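Local coordinates for flagellar biosynthesis protein FlaG (Helicobacter pylori, PDB 6JSX) that probably takes part in building or shaping the bacterial flagellum and pairs with a second copy of itself in the crystal, at the interface of chains A and B. Residues are numbered along the deposited sequence; one frame, centred on the assembly and turned at random. Chains: chain A/B, Flagellar biosynthesis protein FlaG.

Contact 1: the interface of chains A and B. Residues chain A 6-7, 10, 58, 61-62, 65; chain B 64, 67-68, 72.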
ATOM      1  N   LYS A   6       1.494 -14.028  -9.531  1.00 62.21           N
ATOM      2  CA  LYS A   6       1.748 -12.600  -9.667  1.00 63.49           C
ATOM      3  C   LYS A   6       1.599 -11.812  -8.377  1.00 66.19           C
ATOM      4  O   LYS A   6       2.366 -10.875  -8.134  1.00 66.02           O
ATOM      5  CB  LYS A   6       0.876 -11.997 -10.763  1.00 58.05           C
ATOM      6  CG  LYS A   6       1.226 -12.539 -12.112  1.00 62.62           C
ATOM      7  CD  LYS A   6       0.557 -11.770 -13.239  1.00 72.43           C
ATOM      8  CE  LYS A   6       0.848 -12.452 -14.581  1.00 70.17           C
ATOM      9  NZ  LYS A   6       2.163 -13.175 -14.528  1.00 69.26           N
ATOM     10  N   LEU A   7       0.615 -12.174  -7.558  1.00 70.01           N
ATOM     11  CA  LEU A   7       0.444 -11.499  -6.273  1.00 65.09           C
ATOM     12  C   LEU A   7       1.521 -11.959  -5.292  1.00 62.42           C
ATOM     13  O   LEU A   7       1.902 -11.211  -4.385  1.00 54.09           O
ATOM     14  CB  LEU A   7      -0.971 -11.695  -5.706  1.00 65.14           C
ATOM     15  CG  LEU A   7      -2.065 -10.904  -6.441  1.00 64.59           C
ATOM     16  CD1 LEU A   7      -3.445 -11.133  -5.844  1.00 55.42           C
ATOM     17  CD2 LEU A   7      -1.728  -9.407  -6.515  1.00 52.10           C
ATOM     18  N   LEU A  10       4.508  -9.843  -6.576  1.00 57.88           N
ATOM     19  CA  LEU A  10       4.177  -8.485  -6.129  1.00 55.33           C
ATOM     20  C   LEU A  10       4.410  -8.310  -4.631  1.00 62.80           C
ATOM     21  O   LEU A  10       4.742  -7.219  -4.168  1.00 62.73           O
ATOM     22  CB  LEU A  10       2.705  -8.197  -6.449  1.00 61.43           C
ATOM     23  CG  LEU A  10       2.116  -6.780  -6.466  1.00 58.68           C
ATOM     24  CD1 LEU A  10       1.310  -6.462  -5.213  1.00 48.80           C
ATOM     25  CD2 LEU A  10       3.197  -5.745  -6.696  1.00 50.93           C
ATOM     26  N   VAL A  58      -5.813  -7.099  -8.016  1.00 63.05           N
ATOM     27  CA  VAL A  58      -5.172  -6.905  -9.306  1.00 64.99           C
ATOM     28  C   VAL A  58      -5.699  -5.645 -10.005  1.00 64.20           C
ATOM     29  O   VAL A  58      -4.929  -4.885 -10.601  1.00 55.33           O
ATOM     30  CB  VAL A  58      -5.328  -8.149 -10.187  1.00 66.75           C
ATOM     31  CG1 VAL A  58      -4.640  -7.938 -11.532  1.00 58.68           C
ATOM     32  CG2 VAL A  58      -4.754  -9.362  -9.467  1.00 57.79           C
ATOM     33  N   MET A  61      -4.090  -2.610  -7.986  1.00 61.75           N
ATOM     34  CA  MET A  61      -2.714  -2.400  -8.422  1.00 64.35           C
ATOM     35  C   MET A  61      -2.623  -1.789  -9.820  1.00 68.41           C
ATOM     36  O   MET A  61      -1.724  -1.002 -10.101  1.00 71.62           O
ATOM     37  CB  MET A  61      -1.905  -3.694  -8.307  1.00 60.38           C
ATOM     38  CG  MET A  61      -1.675  -4.117  -6.856  1.00 59.68           C
ATOM     39  SD  MET A  61      -0.643  -2.949  -5.968  1.00 45.01           S
ATOM     40  CE  MET A  61      -1.823  -1.843  -5.181  1.00116.03           C
ATOM     41  N   GLN A  62      -3.569  -2.114 -10.688  1.00 52.11           N
ATOM     42  CA  GLN A  62      -3.589  -1.488 -12.002  1.00 61.85           C
ATOM     43  C   GLN A  62      -4.010  -0.011 -11.980  1.00 65.84           C
ATOM     44  O   GLN A  62      -3.346   0.833 -12.602  1.00 60.75           O
ATOM     45  CB  GLN A  62      -4.404  -2.313 -12.995  1.00 56.69           C
ATOM     46  CG  GLN A  62      -3.640  -3.529 -13.481  1.00 69.64           C
ATOM     47  CD  GLN A  62      -4.504  -4.512 -14.243  1.00 86.12           C
ATOM     48  OE1 GLN A  62      -5.730  -4.536 -14.091  1.00 88.96           O
ATOM     49  NE2 GLN A  62      -3.868  -5.331 -15.077  1.00 97.47           N
ATOM     50  N   ARG A  65      -1.277   2.013 -10.734  1.00 72.44           N
ATOM     51  CA  ARG A  65      -0.194   2.188 -11.697  1.00 78.17           C
ATOM     52  C   ARG A  65      -0.358   3.472 -12.512  1.00 79.08           C
ATOM     53  O   ARG A  65       0.592   4.239 -12.685  1.00 79.44           O
ATOM     54  CB  ARG A  65      -0.086   0.990 -12.643  1.00 82.15           C
ATOM     55  CG  ARG A  65       0.734   1.301 -13.887  1.00 87.29           C
ATOM     56  CD  ARG A  65       1.272   0.065 -14.574  1.00 94.20           C
ATOM     57  NE  ARG A  65       2.461   0.390 -15.360  1.00102.03           N
ATOM     58  CZ  ARG A  65       2.459   0.631 -16.668  1.00109.49           C
ATOM     59  NH1 ARG A  65       1.326   0.566 -17.358  1.00114.16           N
ATOM     60  NH2 ARG A  65       3.597   0.925 -17.289  1.00109.92           N
TER
ATOM     61  N   MET B  64       7.338   1.301  -7.416  1.00 81.01           N
ATOM     62  CA  MET B  64       6.214   0.377  -7.375  1.00 68.23           C
ATOM     63  C   MET B  64       5.425   0.443  -8.674  1.00 68.52           C
ATOM     64  O   MET B  64       4.835  -0.556  -9.104  1.00 71.02           O
ATOM     65  CB  MET B  64       5.328   0.622  -6.157  1.00 53.01           C
ATOM     66  CG  MET B  64       5.901   0.010  -4.895  1.00 57.40           C
ATOM     67  SD  MET B  64       6.965  -1.436  -5.193  1.00 84.67           S
ATOM     68  CE  MET B  64       5.778  -2.679  -5.719  1.00 83.41           C
ATOM     69  N   VAL B  67       7.343  -2.120 -11.018  1.00 56.52           N
ATOM     70  CA  VAL B  67       7.120  -3.550 -10.833  1.00 55.06           C
ATOM     71  C   VAL B  67       5.683  -3.922 -11.184  1.00 59.23           C
ATOM     72  O   VAL B  67       5.444  -4.977 -11.772  1.00 55.32           O
ATOM     73  CB  VAL B  67       7.572  -4.119  -9.448  1.00 49.36           C
ATOM     74  CG1 VAL B  67       8.368  -3.118  -8.670  1.00 48.50           C
ATOM     75  CG2 VAL B  67       6.382  -4.631  -8.638  1.00 70.91           C
ATOM     76  N   ILE B  68       4.740  -3.043 -10.860  1.00 64.93           N
ATOM     77  CA  ILE B  68       3.350  -3.257 -11.239  1.00 65.41           C
ATOM     78  C   ILE B  68       3.253  -3.318 -12.766  1.00 71.11           C
ATOM     79  O   ILE B  68       2.558  -4.189 -13.325  1.00 67.25           O
ATOM     80  CB  ILE B  68       2.449  -2.135 -10.704  1.00 64.16           C
ATOM     81  CG1 ILE B  68       2.281  -2.255  -9.193  1.00 62.72           C
ATOM     82  CG2 ILE B  68       1.091  -2.183 -11.370  1.00 70.16           C
ATOM     83  CD1 ILE B  68       1.752  -0.984  -8.531  1.00 68.16           C
ATOM     84  N   PHE B  72       1.921  -6.655 -14.366  1.00 70.61           N
ATOM     85  CA  PHE B  72       0.600  -6.607 -14.998  1.00 77.41           C
ATOM     86  C   PHE B  72       0.604  -6.160 -16.474  1.00 91.76           C
ATOM     87  O   PHE B  72       1.054  -5.062 -16.811  1.00101.95           O
ATOM     88  CB  PHE B  72      -0.395  -5.868 -14.090  1.00 72.20           C
ATOM     89  CG  PHE B  72      -0.425  -6.428 -12.683  1.00 74.64           C
ATOM     90  CD1 PHE B  72      -0.790  -7.751 -12.458  1.00 73.92           C
ATOM     91  CD2 PHE B  72      -0.038  -5.659 -11.595  1.00 74.40           C
ATOM     92  CE1 PHE B  72      -0.794  -8.290 -11.172  1.00 71.53           C
ATOM     93  CE2 PHE B  72      -0.046  -6.194 -10.297  1.00 69.50           C
ATOM     94  CZ  PHE B  72      -0.422  -7.509 -10.093  1.00 70.20           C
TER

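Contact 2: the interface of chains A and B. Residues chain A 52, 56, 60, 63; chain B 17-18, 21, 23.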
ATOM      1  N   ILE A  52      -7.531  -8.399   0.774  1.00 65.71           N
ATOM      2  CA  ILE A  52      -8.089  -7.885  -0.460  1.00 69.24           C
ATOM      3  C   ILE A  52      -8.096  -9.064  -1.426  1.00 71.08           C
ATOM      4  O   ILE A  52      -7.038  -9.503  -1.887  1.00 69.76           O
ATOM      5  CB  ILE A  52      -7.223  -6.725  -1.016  1.00 63.05           C
ATOM      6  CG1 ILE A  52      -7.215  -5.548  -0.036  1.00 59.11           C
ATOM      7  CG2 ILE A  52      -7.726  -6.263  -2.372  1.00 63.65           C
ATOM      8  CD1 ILE A  52      -6.296  -4.404  -0.436  1.00 51.07           C
ATOM      9  N   GLU A  56      -9.941  -8.159  -6.774  1.00 65.59           N
ATOM     10  CA  GLU A  56     -10.001  -6.751  -6.414  1.00 69.47           C
ATOM     11  C   GLU A  56      -8.592  -6.160  -6.266  1.00 68.75           C
ATOM     12  O   GLU A  56      -8.381  -4.969  -6.490  1.00 59.98           O
ATOM     13  CB  GLU A  56     -10.837  -6.557  -5.140  1.00 72.89           C
ATOM     14  CG  GLU A  56     -12.327  -6.889  -5.315  1.00 80.28           C
ATOM     15  CD  GLU A  56     -13.112  -6.819  -4.005  1.00 97.47           C
ATOM     16  OE1 GLU A  56     -12.513  -7.078  -2.940  1.00107.87           O
ATOM     17  OE2 GLU A  56     -14.324  -6.500  -4.029  1.00101.21           O
ATOM     18  N   LEU A  60      -6.870  -3.052  -8.429  1.00 73.15           N
ATOM     19  CA  LEU A  60      -6.380  -1.952  -7.602  1.00 68.46           C
ATOM     20  C   LEU A  60      -4.944  -1.597  -7.919  1.00 64.88           C
ATOM     21  O   LEU A  60      -4.609  -0.429  -8.084  1.00 73.21           O
ATOM     22  CB  LEU A  60      -6.482  -2.342  -6.134  1.00 64.32           C
ATOM     23  CG  LEU A  60      -5.759  -1.469  -5.130  1.00 63.34           C
ATOM     24  CD1 LEU A  60      -6.506  -0.169  -4.965  1.00 71.04           C
ATOM     25  CD2 LEU A  60      -5.654  -2.216  -3.820  1.00 65.00           C
ATOM     26  N   ARG A  63      -5.086   0.303 -11.254  1.00 72.87           N
ATOM     27  CA  ARG A  63      -5.544   1.690 -11.122  1.00 76.51           C
ATOM     28  C   ARG A  63      -4.496   2.550 -10.417  1.00 73.57           C
ATOM     29  O   ARG A  63      -4.348   3.743 -10.702  1.00 67.27           O
ATOM     30  CB  ARG A  63      -6.880   1.770 -10.378  1.00 81.35           C
ATOM     31  CG  ARG A  63      -8.000   0.922 -10.993  1.00 92.44           C
ATOM     32  CD  ARG A  63      -9.305   1.039 -10.195  1.00 97.06           C
ATOM     33  NE  ARG A  63     -10.255  -0.031 -10.498  1.00103.88           N
ATOM     34  CZ  ARG A  63     -10.629  -0.980  -9.638  1.00109.44           C
ATOM     35  NH1 ARG A  63     -10.146  -0.998  -8.402  1.00104.97           N
ATOM     36  NH2 ARG A  63     -11.500  -1.910 -10.016  1.00116.68           N
TER
ATOM     37  N   GLU B  17      -9.852   4.578  -3.775  1.00 64.36           N
ATOM     38  CA  GLU B  17      -9.660   3.185  -4.154  1.00 65.48           C
ATOM     39  C   GLU B  17      -9.906   2.213  -2.997  1.00 69.76           C
ATOM     40  O   GLU B  17     -10.563   1.188  -3.173  1.00 72.51           O
ATOM     41  CB  GLU B  17      -8.274   2.973  -4.777  1.00 63.28           C
ATOM     42  CG  GLU B  17      -8.138   3.530  -6.198  1.00 71.64           C
ATOM     43  CD  GLU B  17      -9.132   2.909  -7.181  1.00 74.88           C
ATOM     44  OE1 GLU B  17      -9.553   1.755  -6.955  1.00 76.74           O
ATOM     45  OE2 GLU B  17      -9.501   3.571  -8.176  1.00 76.66           O
ATOM     46  N   MET B  18      -9.388   2.534  -1.817  1.00 69.57           N
ATOM     47  CA  MET B  18      -9.589   1.675  -0.654  1.00 65.19           C
ATOM     48  C   MET B  18     -11.075   1.590  -0.316  1.00 67.96           C
ATOM     49  O   MET B  18     -11.605   0.512  -0.025  1.00 67.64           O
ATOM     50  CB  MET B  18      -8.763   2.171   0.537  1.00 57.66           C
ATOM     51  CG  MET B  18      -7.260   2.005   0.333  1.00 55.89           C
ATOM     52  SD  MET B  18      -6.782   0.295   0.160  1.00 48.32           S
ATOM     53  CE  MET B  18      -5.636   0.397  -1.171  1.00 50.31           C
ATOM     54  N   ILE B  21     -12.930  -0.810  -2.573  1.00 94.85           N
ATOM     55  CA  ILE B  21     -12.748  -2.213  -2.211  1.00 93.08           C
ATOM     56  C   ILE B  21     -13.447  -2.513  -0.892  1.00 83.02           C
ATOM     57  O   ILE B  21     -13.660  -3.672  -0.535  1.00 77.75           O
ATOM     58  CB  ILE B  21     -11.254  -2.543  -2.018  1.00101.65           C
ATOM     59  CG1 ILE B  21     -10.412  -1.909  -3.124  1.00 95.88           C
ATOM     60  CG2 ILE B  21     -11.023  -4.051  -1.961  1.00106.94           C
ATOM     61  CD1 ILE B  21      -8.971  -1.862  -2.781  1.00 90.72           C
ATOM     62  N   THR B  23     -12.156  -1.809   1.922  1.00 81.40           N
ATOM     63  CA  THR B  23     -11.109  -2.161   2.866  1.00 78.40           C
ATOM     64  C   THR B  23     -10.788  -0.937   3.713  1.00 69.40           C
ATOM     65  O   THR B  23     -10.885   0.200   3.246  1.00 68.45           O
ATOM     66  CB  THR B  23      -9.836  -2.688   2.150  1.00 93.96           C
ATOM     67  OG1 THR B  23      -8.742  -2.736   3.075  1.00 86.82           O
ATOM     68  CG2 THR B  23      -9.467  -1.787   0.995  1.00 97.61           C
TER

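Contact 3: the interface of chains A and B. Residues chain A 25, 40-42, 48, 50; chain B 25, 40-42, 48, 50.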
ATOM      1  N   ILE A  25       5.458  -3.039   7.483  1.00 72.14           N
ATOM      2  CA  ILE A  25       4.257  -3.372   6.720  1.00 54.73           C
ATOM      3  C   ILE A  25       4.543  -4.607   5.901  1.00 50.45           C
ATOM      4  O   ILE A  25       5.526  -4.646   5.172  1.00 56.25           O
ATOM      5  CB  ILE A  25       3.835  -2.244   5.764  1.00 51.14           C
ATOM      6  CG1 ILE A  25       3.699  -0.915   6.530  1.00 45.99           C
ATOM      7  CG2 ILE A  25       2.553  -2.629   5.042  1.00 43.65           C
ATOM      8  CD1 ILE A  25       2.940   0.178   5.816  1.00 42.32           C
ATOM      9  N   VAL A  40       0.224  -5.328   9.646  1.00 55.26           N
ATOM     10  CA  VAL A  40       1.060  -4.510  10.510  1.00 59.55           C
ATOM     11  C   VAL A  40       0.822  -4.949  11.958  1.00 60.48           C
ATOM     12  O   VAL A  40      -0.252  -5.445  12.282  1.00 61.57           O
ATOM     13  CB  VAL A  40       0.708  -3.013  10.333  1.00 55.72           C
ATOM     14  CG1 VAL A  40       0.991  -2.573   8.913  1.00 53.17           C
ATOM     15  CG2 VAL A  40      -0.747  -2.774  10.626  1.00 53.63           C
ATOM     16  N   LYS A  41       1.817  -4.803  12.826  1.00 67.09           N
ATOM     17  CA  LYS A  41       1.605  -5.108  14.246  1.00 71.90           C
ATOM     18  C   LYS A  41       1.197  -3.848  15.000  1.00 70.40           C
ATOM     19  O   LYS A  41       1.750  -2.769  14.762  1.00 77.14           O
ATOM     20  CB  LYS A  41       2.843  -5.761  14.882  1.00 79.40           C
ATOM     21  CG  LYS A  41       3.134  -7.178  14.367  1.00 92.97           C
ATOM     22  CD  LYS A  41       4.193  -7.886  15.212  1.00107.17           C
ATOM     23  CE  LYS A  41       4.299  -9.374  14.869  1.00112.69           C
ATOM     24  NZ  LYS A  41       4.810  -9.606  13.486  1.00112.07           N
ATOM     25  N   ASP A  42       0.223  -3.979  15.896  1.00 63.25           N
ATOM     26  CA  ASP A  42      -0.299  -2.826  16.633  1.00 72.64           C
ATOM     27  C   ASP A  42       0.587  -2.425  17.812  1.00 77.40           C
ATOM     28  O   ASP A  42       1.740  -2.849  17.908  1.00 74.65           O
ATOM     29  CB  ASP A  42      -1.737  -3.081  17.110  1.00 86.73           C
ATOM     30  CG  ASP A  42      -1.825  -4.122  18.223  1.00 95.85           C
ATOM     31  OD1 ASP A  42      -0.826  -4.822  18.489  1.00100.12           O
ATOM     32  OD2 ASP A  42      -2.913  -4.249  18.826  1.00 96.05           O
ATOM     33  N   VAL A  48      -2.558  -6.980  13.119  1.00 76.11           N
ATOM     34  CA  VAL A  48      -3.834  -6.536  12.570  1.00 74.28           C
ATOM     35  C   VAL A  48      -3.725  -6.680  11.058  1.00 73.83           C
ATOM     36  O   VAL A  48      -2.710  -6.301  10.465  1.00 54.70           O
ATOM     37  CB  VAL A  48      -4.204  -5.087  13.018  1.00 74.99           C
ATOM     38  CG1 VAL A  48      -3.024  -4.165  12.882  1.00 79.86           C
ATOM     39  CG2 VAL A  48      -5.383  -4.541  12.230  1.00 58.05           C
ATOM     40  N   ARG A  50      -5.500  -6.831   6.894  1.00 57.46           N
ATOM     41  CA  ARG A  50      -6.494  -6.432   5.917  1.00 54.41           C
ATOM     42  C   ARG A  50      -6.331  -7.319   4.701  1.00 54.31           C
ATOM     43  O   ARG A  50      -5.235  -7.444   4.165  1.00 55.94           O
ATOM     44  CB  ARG A  50      -6.311  -4.970   5.520  1.00 52.42           C
ATOM     45  CG  ARG A  50      -6.676  -3.986   6.611  1.00 62.23           C
ATOM     46  CD  ARG A  50      -8.050  -4.270   7.204  1.00 55.93           C
ATOM     47  NE  ARG A  50      -8.469  -3.202   8.110  1.00 68.79           N
ATOM     48  CZ  ARG A  50      -8.430  -3.263   9.443  1.00 65.80           C
ATOM     49  NH1 ARG A  50      -8.001  -4.355  10.069  1.00 65.64           N
ATOM     50  NH2 ARG A  50      -8.840  -2.227  10.160  1.00 61.56           N
TER
ATOM     51  N   ILE B  25      -8.180   1.089   5.006  1.00 72.29           N
ATOM     52  CA  ILE B  25      -6.799   1.563   5.017  1.00 64.73           C
ATOM     53  C   ILE B  25      -6.874   3.032   4.647  1.00 63.43           C
ATOM     54  O   ILE B  25      -7.417   3.369   3.594  1.00 63.54           O
ATOM     55  CB  ILE B  25      -5.904   0.777   4.018  1.00 47.41           C
ATOM     56  CG1 ILE B  25      -5.904  -0.722   4.363  1.00 48.18           C
ATOM     57  CG2 ILE B  25      -4.481   1.324   4.001  1.00 45.25           C
ATOM     58  CD1 ILE B  25      -4.959  -1.567   3.536  1.00 47.28           C
ATOM     59  N   VAL B  40      -4.536   1.814  10.003  1.00 64.80           N
ATOM     60  CA  VAL B  40      -5.582   0.796  10.048  1.00 68.68           C
ATOM     61  C   VAL B  40      -6.062   0.697  11.494  1.00 68.95           C
ATOM     62  O   VAL B  40      -5.296   0.963  12.413  1.00 65.28           O
ATOM     63  CB  VAL B  40      -5.075  -0.584   9.556  1.00 64.53           C
ATOM     64  CG1 VAL B  40      -4.684  -0.516   8.082  1.00 60.47           C
ATOM     65  CG2 VAL B  40      -3.892  -1.045  10.390  1.00 69.11           C
ATOM     66  N   LYS B  41      -7.330   0.342  11.690  1.00 70.71           N
ATOM     67  CA  LYS B  41      -7.894   0.169  13.030  1.00 73.52           C
ATOM     68  C   LYS B  41      -7.537  -1.194  13.605  1.00 73.02           C
ATOM     69  O   LYS B  41      -7.675  -2.214  12.929  1.00 72.19           O
ATOM     70  CB  LYS B  41      -9.428   0.300  13.007  1.00 82.34           C
ATOM     71  CG  LYS B  41      -9.965   1.565  12.335  1.00 85.00           C
ATOM     72  CD  LYS B  41     -10.542   2.565  13.329  1.00 84.77           C
ATOM     73  CE  LYS B  41     -10.674   3.953  12.696  1.00 84.36           C
ATOM     74  NZ  LYS B  41     -11.567   3.986  11.497  1.00 83.53           N
ATOM     75  N   ASP B  42      -7.093  -1.219  14.857  1.00 76.44           N
ATOM     76  CA  ASP B  42      -6.953  -2.493  15.554  1.00 76.66           C
ATOM     77  C   ASP B  42      -8.314  -3.002  16.032  1.00 85.32           C
ATOM     78  O   ASP B  42      -9.358  -2.429  15.710  1.00 68.39           O
ATOM     79  CB  ASP B  42      -5.954  -2.401  16.715  1.00 79.39           C
ATOM     80  CG  ASP B  42      -6.320  -1.329  17.746  1.00 86.50           C
ATOM     81  OD1 ASP B  42      -7.517  -1.137  18.069  1.00 85.53           O
ATOM     82  OD2 ASP B  42      -5.384  -0.673  18.250  1.00 90.65           O
ATOM     83  N   VAL B  48      -3.670   2.100  14.277  1.00 54.77           N
ATOM     84  CA  VAL B  48      -2.280   1.705  14.141  1.00 57.19           C
ATOM     85  C   VAL B  48      -1.721   2.547  12.996  1.00 54.47           C
ATOM     86  O   VAL B  48      -2.349   2.678  11.952  1.00 53.54           O
ATOM     87  CB  VAL B  48      -2.175   0.227  13.745  1.00 65.69           C
ATOM     88  CG1 VAL B  48      -0.738  -0.141  13.402  1.00 64.44           C
ATOM     89  CG2 VAL B  48      -2.717  -0.649  14.850  1.00 68.93           C
ATOM     90  N   ARG B  50       1.654   3.945  10.473  1.00 58.66           N
ATOM     91  CA  ARG B  50       3.007   3.803   9.968  1.00 50.75           C
ATOM     92  C   ARG B  50       3.317   5.047   9.160  1.00 50.45           C
ATOM     93  O   ARG B  50       2.479   5.538   8.402  1.00 55.42           O
ATOM     94  CB  ARG B  50       3.143   2.564   9.087  1.00 49.86           C
ATOM     95  CG  ARG B  50       3.029   1.237   9.814  1.00 49.44           C
ATOM     96  CD  ARG B  50       4.080   1.093  10.890  1.00 55.46           C
ATOM     97  NE  ARG B  50       3.943  -0.176  11.596  1.00 61.76           N
ATOM     98  CZ  ARG B  50       3.141  -0.350  12.639  1.00 65.04           C
ATOM     99  NH1 ARG B  50       3.054  -1.536  13.235  1.00 66.04           N
ATOM    100  NH2 ARG B  50       2.416   0.670  13.079  1.00 63.73           N
TER

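Contact 1: the interface of chains A and B
B:Phe72 is the knob of this apolar patch, its phenyl ring driven between the two helices of chain A. A flat, wholly apolar ring suits such a slot, and chain A hides 118 Å² of the residue. Its CG stands anti to the carbonyl carbon (chi1 -53°), carrying the ring off the end of its own helix. A:Val58 CG1, the branch anti to the backbone N, comes over one side of the ring plane on the CE1 half, 3.9 Å from B:Phe72 CE1. From that same side A:Met61 CB approaches the rim, 3.7 Å from B:Phe72 CE2. A:Lys6 CB reaches the CE1 rim from the opposite side, at 4.1 Å from B:Phe72 CE1. At the root of the ring, the extended A:Gln62 brings NE2 to 3.7 Å from B:Phe72 CB, its amide turned 78° from the ring plane.

B:Ile68 is the second anchor. Its CG2 borders the B:Phe72 ring in plane at the edge and reaches A:Arg65 CB at 3.6 Å, the two chains sliding past each other in opposite directions. Its CD1 lies 4.0 Å from A:Met61 SD, where a flexible thioether can mould itself to a branched neighbour. Further along, A:Leu10 CD2 touches B:Val67 CG2 at 3.9 Å. No polar pair bonds across the patch.

The patch joins helices 4-21 and 54-72 of chain A to the end of helix 54-71 and the residue beyond it in chain B.

Contact 2: the interface of chains A and B
A:Leu60 turns its CG anti to the backbone N (chi1 167°), while B:Ile21 sets CG1 anti to the carbonyl carbon and runs on extended, so that their methyl tips meet. In this FlaG-family protein the meeting is helix against helix, 54-72 of chain A on 4-21 of chain B. The two side chains cross at about a right angle, A:Leu60 CD2 lying 3.5 Å from B:Ile21 CD1. The same A:Leu60 CD2 receives the methyl CE of B:Met18 at 3.7 Å, and its other branch, CD1, rests 3.6 Å from B:Glu17 CB; the two methyls of the forked leucine let it touch several partners. The second branch of B:Ile21, CG2, points to chain A's strand end, 4.0 Å from A:Ile52 CG2, and lies beside the carboxylate of the extended A:Glu56.

Beside this apolar cluster, B:Glu17 folds at chi2 and A:Arg63 stretches from CG to NE, the two crossing obliquely. A:Arg63 NH1 donates to B:Glu17 OE1 at 3.2 Å, a salt bridge with a bent hydrogen bond (137° at H). The guanidinium and carboxylate planes are 17° apart, yet OE1 is approached from above the carboxylate plane. A long arginine suits this place because its stem packs too: the methylene CD of A:Arg63 lies along the carboxylate, 3.6 Å from B:Glu17 CD.

Contact 3: the interface of chains A and B
A:Arg50 starts from its strand with CB and CG beside the partner's B:Ile25, CG lying 4.0 Å from B:Ile25 CG1 as the two chains pass in opposite directions. CG stands anti to the carbonyl carbon, and a bend at chi2 (-50°) turns the rest of the chain towards strand 35-41 of chain B. There one face of the guanidinium lies over B:Val40 CB, offset toward the rim, while B:Lys41 CB sits in plane at its edge. At the tip A:Arg50 NH2 donates to the backbone O of B:Lys41 at 3.0 Å, reaching a lone pair in the carbonyl plane (C=O...N angle 124°). Arginine suits the place: its aliphatic stem packs on isoleucine and its flat end caps a strand carbonyl. B:Arg50 faces A:Lys41 O with NH1 instead, modelled too close for its geometry to be read.

Between the two arginines lies a valine core. A:Val40 and B:Val40 meet tip to tip, CG2 to CG2 at 3.6 Å, and B:Val48 CG1 slides past to 3.8 Å from A:Val40 CG2. B:Val48 CG2 reaches A:Asp42 CB at 3.5 Å. The carboxylates of A:Asp42 and B:Asp42 cross at 87°, their OD2 atoms 4.4 Å apart, which may raise the pKa of one.

Strands 35-41 and 47-53 of both chains, with the loop residues Ile25 and Asp42, meet here about the two-fold axis.

Contacts 1 and 2 are neighbours, their C-alpha centres about 12 Å apart, and both use helices 4-21 and 54-72 of chain A or their counterparts in chain B. Contact 3 stands off at about 16 Å from contact 2 and 22 Å from contact 1, on the strands. Strand 47-53 connects the regions: it supplies residues to contacts 2 and 3 and leads directly into helix 54-72. Because the interface is two-fold symmetric, contacts 1 and 2 occur again with the chains exchanged, while contact 3 lies across the axis. Helices and strands thus both hold the pair, consistent with a dimer, though the structure alone does not show that this is the working form.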